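Local coordinates for protein restriction endonuclease (Mycobacterium sp., PDB 4F0Q) that cuts DNA in response to cytosine methylation, acting as a tetrameric, modification-dependent restriction endonuclease, at residues Val112-Pro120 and Glu128-Leu136. Residues are numbered along the deposited sequence; the frame is centred on the assembly and turned at random.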
ATOM      1  N   VAL A 112      -3.694   2.641  22.720  1.00 20.35           N
ATOM      2  CA  VAL A 112      -3.894   1.611  23.733  1.00 21.48           C
ATOM      3  C   VAL A 112      -5.184   0.837  23.479  1.00 20.32           C
ATOM      4  O   VAL A 112      -6.267   1.421  23.419  1.00 17.66           O
ATOM      5  CB  VAL A 112      -3.935   2.205  25.159  1.00 17.42           C
ATOM      6  CG1 VAL A 112      -4.280   1.122  26.171  1.00 17.98           C
ATOM      7  CG2 VAL A 112      -2.608   2.857  25.510  1.00 13.67           C
ATOM      8  N   ARG A 113      -5.058  -0.475  23.318  1.00 15.94           N
ATOM      9  CA  ARG A 113      -6.216  -1.349  23.181  1.00 16.77           C
ATOM     10  C   ARG A 113      -6.658  -1.808  24.563  1.00 17.41           C
ATOM     11  O   ARG A 113      -5.930  -2.528  25.246  1.00 19.38           O
ATOM     12  CB  ARG A 113      -5.872  -2.559  22.313  1.00 20.21           C
ATOM     13  CG  ARG A 113      -7.000  -3.568  22.167  1.00 23.64           C
ATOM     14  CD  ARG A 113      -8.157  -2.999  21.361  1.00 23.01           C
ATOM     15  NE  ARG A 113      -7.729  -2.536  20.043  1.00 37.27           N
ATOM     16  CZ  ARG A 113      -7.604  -3.321  18.977  1.00 37.46           C
ATOM     17  NH1 ARG A 113      -7.871  -4.616  19.068  1.00 37.06           N
ATOM     18  NH2 ARG A 113      -7.208  -2.810  17.819  1.00 38.59           N
ATOM     19  N   TYR A 114      -7.850  -1.386  24.976  1.00 18.41           N
ATOM     20  CA  TYR A 114      -8.325  -1.681  26.325  1.00 16.69           C
ATOM     21  C   TYR A 114      -9.656  -2.427  26.333  1.00 14.77           C
ATOM     22  O   TYR A 114     -10.606  -2.027  25.665  1.00 14.60           O
ATOM     23  CB  TYR A 114      -8.434  -0.394  27.146  1.00 15.41           C
ATOM     24  CG  TYR A 114      -8.883  -0.624  28.570  1.00 14.50           C
ATOM     25  CD1 TYR A 114      -8.007  -1.134  29.517  1.00 15.34           C
ATOM     26  CD2 TYR A 114     -10.181  -0.329  28.967  1.00 16.09           C
ATOM     27  CE1 TYR A 114      -8.410  -1.350  30.819  1.00 17.01           C
ATOM     28  CE2 TYR A 114     -10.593  -0.540  30.268  1.00 16.87           C
ATOM     29  CZ  TYR A 114      -9.702  -1.050  31.190  1.00 13.96           C
ATOM     30  OH  TYR A 114     -10.104  -1.263  32.488  1.00 19.77           O
ATOM     31  N   PHE A 115      -9.718  -3.508  27.103  1.00 13.46           N
ATOM     32  CA  PHE A 115     -10.928  -4.318  27.193  1.00 12.96           C
ATOM     33  C   PHE A 115     -11.733  -3.996  28.448  1.00 14.74           C
ATOM     34  O   PHE A 115     -11.168  -3.688  29.498  1.00 16.24           O
ATOM     35  CB  PHE A 115     -10.580  -5.806  27.149  1.00 13.45           C
ATOM     36  CG  PHE A 115      -9.974  -6.245  25.848  1.00 15.45           C
ATOM     37  CD1 PHE A 115      -8.605  -6.171  25.645  1.00 15.11           C
ATOM     38  CD2 PHE A 115     -10.773  -6.726  24.826  1.00 13.19           C
ATOM     39  CE1 PHE A 115      -8.045  -6.574  24.447  1.00 15.86           C
ATOM     40  CE2 PHE A 115     -10.220  -7.130  23.626  1.00 14.61           C
ATOM     41  CZ  PHE A 115      -8.854  -7.053  23.436  1.00 16.88           C
ATOM     42  N   GLY A 116     -13.054  -4.079  28.332  1.00 14.62           N
ATOM     43  CA  GLY A 116     -13.950  -3.708  29.413  1.00 17.17           C
ATOM     44  C   GLY A 116     -13.938  -4.631  30.619  1.00 19.76           C
ATOM     45  O   GLY A 116     -13.053  -5.475  30.764  1.00 18.80           O
ATOM     46  N   ASP A 117     -14.933  -4.472  31.487  1.00 19.57           N
ATOM     47  CA  ASP A 117     -14.986  -5.225  32.737  1.00 18.90           C
ATOM     48  C   ASP A 117     -16.102  -6.267  32.757  1.00 17.82           C
ATOM     49  O   ASP A 117     -16.496  -6.740  33.824  1.00 23.94           O
ATOM     50  CB  ASP A 117     -15.140  -4.276  33.929  1.00 18.41           C
ATOM     51  CG  ASP A 117     -16.513  -3.633  33.990  1.00 19.05           C
ATOM     52  OD1 ASP A 117     -17.093  -3.359  32.919  1.00 23.24           O
ATOM     53  OD2 ASP A 117     -17.014  -3.405  35.111  1.00 20.66           O
ATOM     54  N   HIS A 118     -16.615  -6.619  31.583  1.00 17.67           N
ATOM     55  CA  HIS A 118     -17.627  -7.663  31.486  1.00 19.14           C
ATOM     56  C   HIS A 118     -17.008  -9.000  31.876  1.00 19.68           C
ATOM     57  O   HIS A 118     -15.893  -9.322  31.464  1.00 20.46           O
ATOM     58  CB  HIS A 118     -18.196  -7.732  30.068  1.00 19.55           C
ATOM     59  CG  HIS A 118     -19.474  -8.507  29.964  1.00 15.98           C
ATOM     60  ND1 HIS A 118     -20.701  -7.899  29.814  1.00 19.17           N
ATOM     61  CD2 HIS A 118     -19.715  -9.838  29.988  1.00 16.13           C
ATOM     62  CE1 HIS A 118     -21.643  -8.822  29.747  1.00 19.41           C
ATOM     63  NE2 HIS A 118     -21.071 -10.009  29.850  1.00 16.64           N
ATOM     64  N   LYS A 119     -17.731  -9.773  32.679  1.00 22.68           N
ATOM     65  CA  LYS A 119     -17.214 -11.031  33.201  1.00 21.88           C
ATOM     66  C   LYS A 119     -17.992 -12.224  32.651  1.00 22.31           C
ATOM     67  O   LYS A 119     -19.113 -12.064  32.167  1.00 26.14           O
ATOM     68  CB  LYS A 119     -17.259 -11.020  34.733  1.00 24.19           C
ATOM     69  CG  LYS A 119     -16.316 -10.010  35.369  1.00 26.28           C
ATOM     70  CD  LYS A 119     -16.261 -10.182  36.879  1.00 35.81           C
ATOM     71  CE  LYS A 119     -15.273  -9.213  37.508  1.00 46.96           C
ATOM     72  NZ  LYS A 119     -15.188  -9.390  38.984  1.00 61.53           N
ATOM     73  N   PRO A 120     -17.392 -13.426  32.704  1.00 19.35           N
ATOM     74  CA  PRO A 120     -18.085 -14.645  32.272  1.00 22.54           C
ATOM     75  C   PRO A 120     -19.386 -14.897  33.035  1.00 27.63           C
ATOM     76  O   PRO A 120     -20.308 -15.503  32.488  1.00 29.41           O
ATOM     77  CB  PRO A 120     -17.074 -15.747  32.593  1.00 20.86           C
ATOM     78  CG  PRO A 120     -15.757 -15.076  32.505  1.00 21.06           C
ATOM     79  CD  PRO A 120     -15.976 -13.684  33.020  1.00 19.33           C
ATOM     80  N   GLU A 128     -23.811  -3.972  31.117  1.00 25.79           N
ATOM     81  CA  GLU A 128     -24.590  -4.018  32.346  1.00 26.06           C
ATOM     82  C   GLU A 128     -23.680  -3.755  33.539  1.00 25.26           C
ATOM     83  O   GLU A 128     -24.124  -3.271  34.580  1.00 33.04           O
ATOM     84  CB  GLU A 128     -25.275  -5.375  32.504  1.00 34.94           C
ATOM     85  CG  GLU A 128     -26.333  -5.401  33.597  1.00 43.24           C
ATOM     86  CD  GLU A 128     -26.492  -6.772  34.222  1.00 48.07           C
ATOM     87  OE1 GLU A 128     -25.525  -7.560  34.176  1.00 41.81           O
ATOM     88  OE2 GLU A 128     -27.582  -7.058  34.762  1.00 50.67           O
ATOM     89  N   THR A 129     -22.401  -4.080  33.379  1.00 23.23           N
ATOM     90  CA  THR A 129     -21.410  -3.841  34.420  1.00 20.40           C
ATOM     91  C   THR A 129     -21.125  -2.349  34.567  1.00 21.11           C
ATOM     92  O   THR A 129     -21.383  -1.569  33.649  1.00 19.40           O
ATOM     93  CB  THR A 129     -20.094  -4.588  34.127  1.00 22.44           C
ATOM     94  OG1 THR A 129     -19.555  -4.137  32.879  1.00 19.53           O
ATOM     95  CG2 THR A 129     -20.338  -6.087  34.056  1.00 18.38           C
ATOM     96  N   LYS A 130     -20.598  -1.960  35.725  1.00 22.36           N
ATOM     97  CA  LYS A 130     -20.323  -0.558  36.030  1.00 24.69           C
ATOM     98  C   LYS A 130     -19.328   0.056  35.050  1.00 21.04           C
ATOM     99  O   LYS A 130     -19.598   1.092  34.431  1.00 27.56           O
ATOM    100  CB  LYS A 130     -19.772  -0.422  37.452  1.00 26.98           C
ATOM    101  CG  LYS A 130     -20.613  -1.090  38.528  1.00 31.65           C
ATOM    102  CD  LYS A 130     -19.939  -0.978  39.888  1.00 29.26           C
ATOM    103  CE  LYS A 130     -20.756  -1.663  40.973  1.00 42.58           C
ATOM    104  NZ  LYS A 130     -20.118  -1.533  42.314  1.00 41.09           N
ATOM    105  N   GLY A 131     -18.176  -0.596  34.922  1.00 22.85           N
ATOM    106  CA  GLY A 131     -17.095  -0.114  34.085  1.00 15.94           C
ATOM    107  C   GLY A 131     -17.499   0.134  32.647  1.00 15.94           C
ATOM    108  O   GLY A 131     -17.242   1.207  32.106  1.00 16.88           O
ATOM    109  N   ASN A 132     -18.135  -0.857  32.029  1.00 21.60           N
ATOM    110  CA  ASN A 132     -18.594  -0.732  30.648  1.00 20.36           C
ATOM    111  C   ASN A 132     -19.655   0.348  30.475  1.00 17.23           C
ATOM    112  O   ASN A 132     -19.734   0.986  29.424  1.00 16.48           O
ATOM    113  CB  ASN A 132     -19.111  -2.073  30.125  1.00 19.27           C
ATOM    114  CG  ASN A 132     -17.992  -3.027  29.774  1.00 16.12           C
ATOM    115  OD1 ASN A 132     -16.832  -2.776  30.090  1.00 17.00           O
ATOM    116  ND2 ASN A 132     -18.333  -4.131  29.118  1.00 15.17           N
ATOM    117  N   ARG A 133     -20.469   0.548  31.506  1.00 18.13           N
ATOM    118  CA  ARG A 133     -21.468   1.609  31.488  1.00 19.68           C
ATOM    119  C   ARG A 133     -20.780   2.971  31.496  1.00 15.04           C
ATOM    120  O   ARG A 133     -21.181   3.884  30.770  1.00 14.94           O
ATOM    121  CB  ARG A 133     -22.425   1.480  32.675  1.00 18.74           C
ATOM    122  CG  ARG A 133     -23.481   2.573  32.736  1.00 19.19           C
ATOM    123  CD  ARG A 133     -24.520   2.308  33.817  1.00 25.98           C
ATOM    124  NE  ARG A 133     -25.429   1.220  33.464  1.00 29.49           N
ATOM    125  CZ  ARG A 133     -25.342  -0.017  33.941  1.00 23.14           C
ATOM    126  NH1 ARG A 133     -24.382  -0.332  34.801  1.00 28.51           N
ATOM    127  NH2 ARG A 133     -26.217  -0.938  33.564  1.00 21.65           N
ATOM    128  N   LEU A 134     -19.738   3.098  32.313  1.00 14.25           N
ATOM    129  CA  LEU A 134     -18.945   4.324  32.342  1.00 14.94           C
ATOM    130  C   LEU A 134     -18.250   4.564  31.004  1.00 13.70           C
ATOM    131  O   LEU A 134     -18.169   5.698  30.528  1.00 14.07           O
ATOM    132  CB  LEU A 134     -17.909   4.271  33.468  1.00 15.14           C
ATOM    133  CG  LEU A 134     -18.439   4.272  34.902  1.00 16.60           C
ATOM    134  CD1 LEU A 134     -17.298   4.096  35.890  1.00 19.01           C
ATOM    135  CD2 LEU A 134     -19.206   5.552  35.191  1.00 17.69           C
ATOM    136  N   LEU A 135     -17.755   3.488  30.400  1.00 16.90           N
ATOM    137  CA  LEU A 135     -17.059   3.574  29.120  1.00 16.43           C
ATOM    138  C   LEU A 135     -17.996   3.960  27.979  1.00 14.28           C
ATOM    139  O   LEU A 135     -17.596   4.667  27.059  1.00 13.38           O
ATOM    140  CB  LEU A 135     -16.346   2.259  28.798  1.00 17.98           C
ATOM    141  CG  LEU A 135     -15.169   1.867  29.695  1.00 14.21           C
ATOM    142  CD1 LEU A 135     -14.493   0.610  29.164  1.00 16.28           C
ATOM    143  CD2 LEU A 135     -14.173   3.007  29.814  1.00 12.19           C
ATOM    144  N   LEU A 136     -19.238   3.487  28.038  1.00 14.81           N
ATOM    145  CA  LEU A 136     -20.239   3.845  27.036  1.00 13.86           C
ATOM    146  C   LEU A 136     -20.693   5.290  27.218  1.00 14.36           C
ATOM    147  O   LEU A 136     -20.780   6.058  26.249  1.00 18.94           O
ATOM    148  CB  LEU A 136     -21.439   2.896  27.109  1.00 14.01           C
ATOM    149  CG  LEU A 136     -21.226   1.480  26.565  1.00 13.38           C
ATOM    150  CD1 LEU A 136     -22.388   0.574  26.938  1.00 14.81           C
ATOM    151  CD2 LEU A 136     -21.040   1.513  25.057  1.00 16.83           C
TER
HETATM  152  O   HOH W   1     -20.782  -5.435  30.428  1.00 19.15           O
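Asp-117 presents its carboxylate to the start of the helix 130-142, where three donors, one of them on the N-cap residue, take hold of it. Thr-129 OG1 gives its proton to Asp-117 OD1 over 2.6 Å, while the backbone N of Asn-132 reaches the same OD1 at 2.9 Å from the opposite face of the carboxylate. The other oxygen, Asp-117 OD2, accepts from Gly-131 N at 3.0 Å. All three donors stand about 40° out of the carboxylate plane. With CG between its own backbone N and carbonyl carbon (chi1 71°), the end of the Asp-117 side chain comes nearer the helix. Thr-129 is the N-cap, and Asp-117, from the loop that follows strand 111-115, accepts from the amides of Gly-131 and Asn-132 in the first turn. The helix dipole and these amides would be expected to favour the charged carboxylate. Asn-132 returns the bond: its OD1 accepts from Asp-117 N at 2.9 Å, fairly straight at 155°, with the donor above the amide plane. The reciprocal pairing also brings two acceptors, Asp-117 OD1 and Asn-132 OD1, within 2.9 Å of each other, a close approach that the N-H and O-H donors around them probably make tolerable. The side-chain ND2 of Asn-132 has a weak bond to Asn-203 OD1 of strand 200-210, beside which strand 111-115 runs antiparallel in the large sheet of the N-terminal region. A water joins His-118 ND1 to Thr-129 OG1 and, weakly, to Asn-132 ND2. On the sheet side, Leu-135 CD1 meets the edge of the Tyr-114 ring at CE2, 4.2 Å away, and both side chains also touch Ile-68 of strand 67-69.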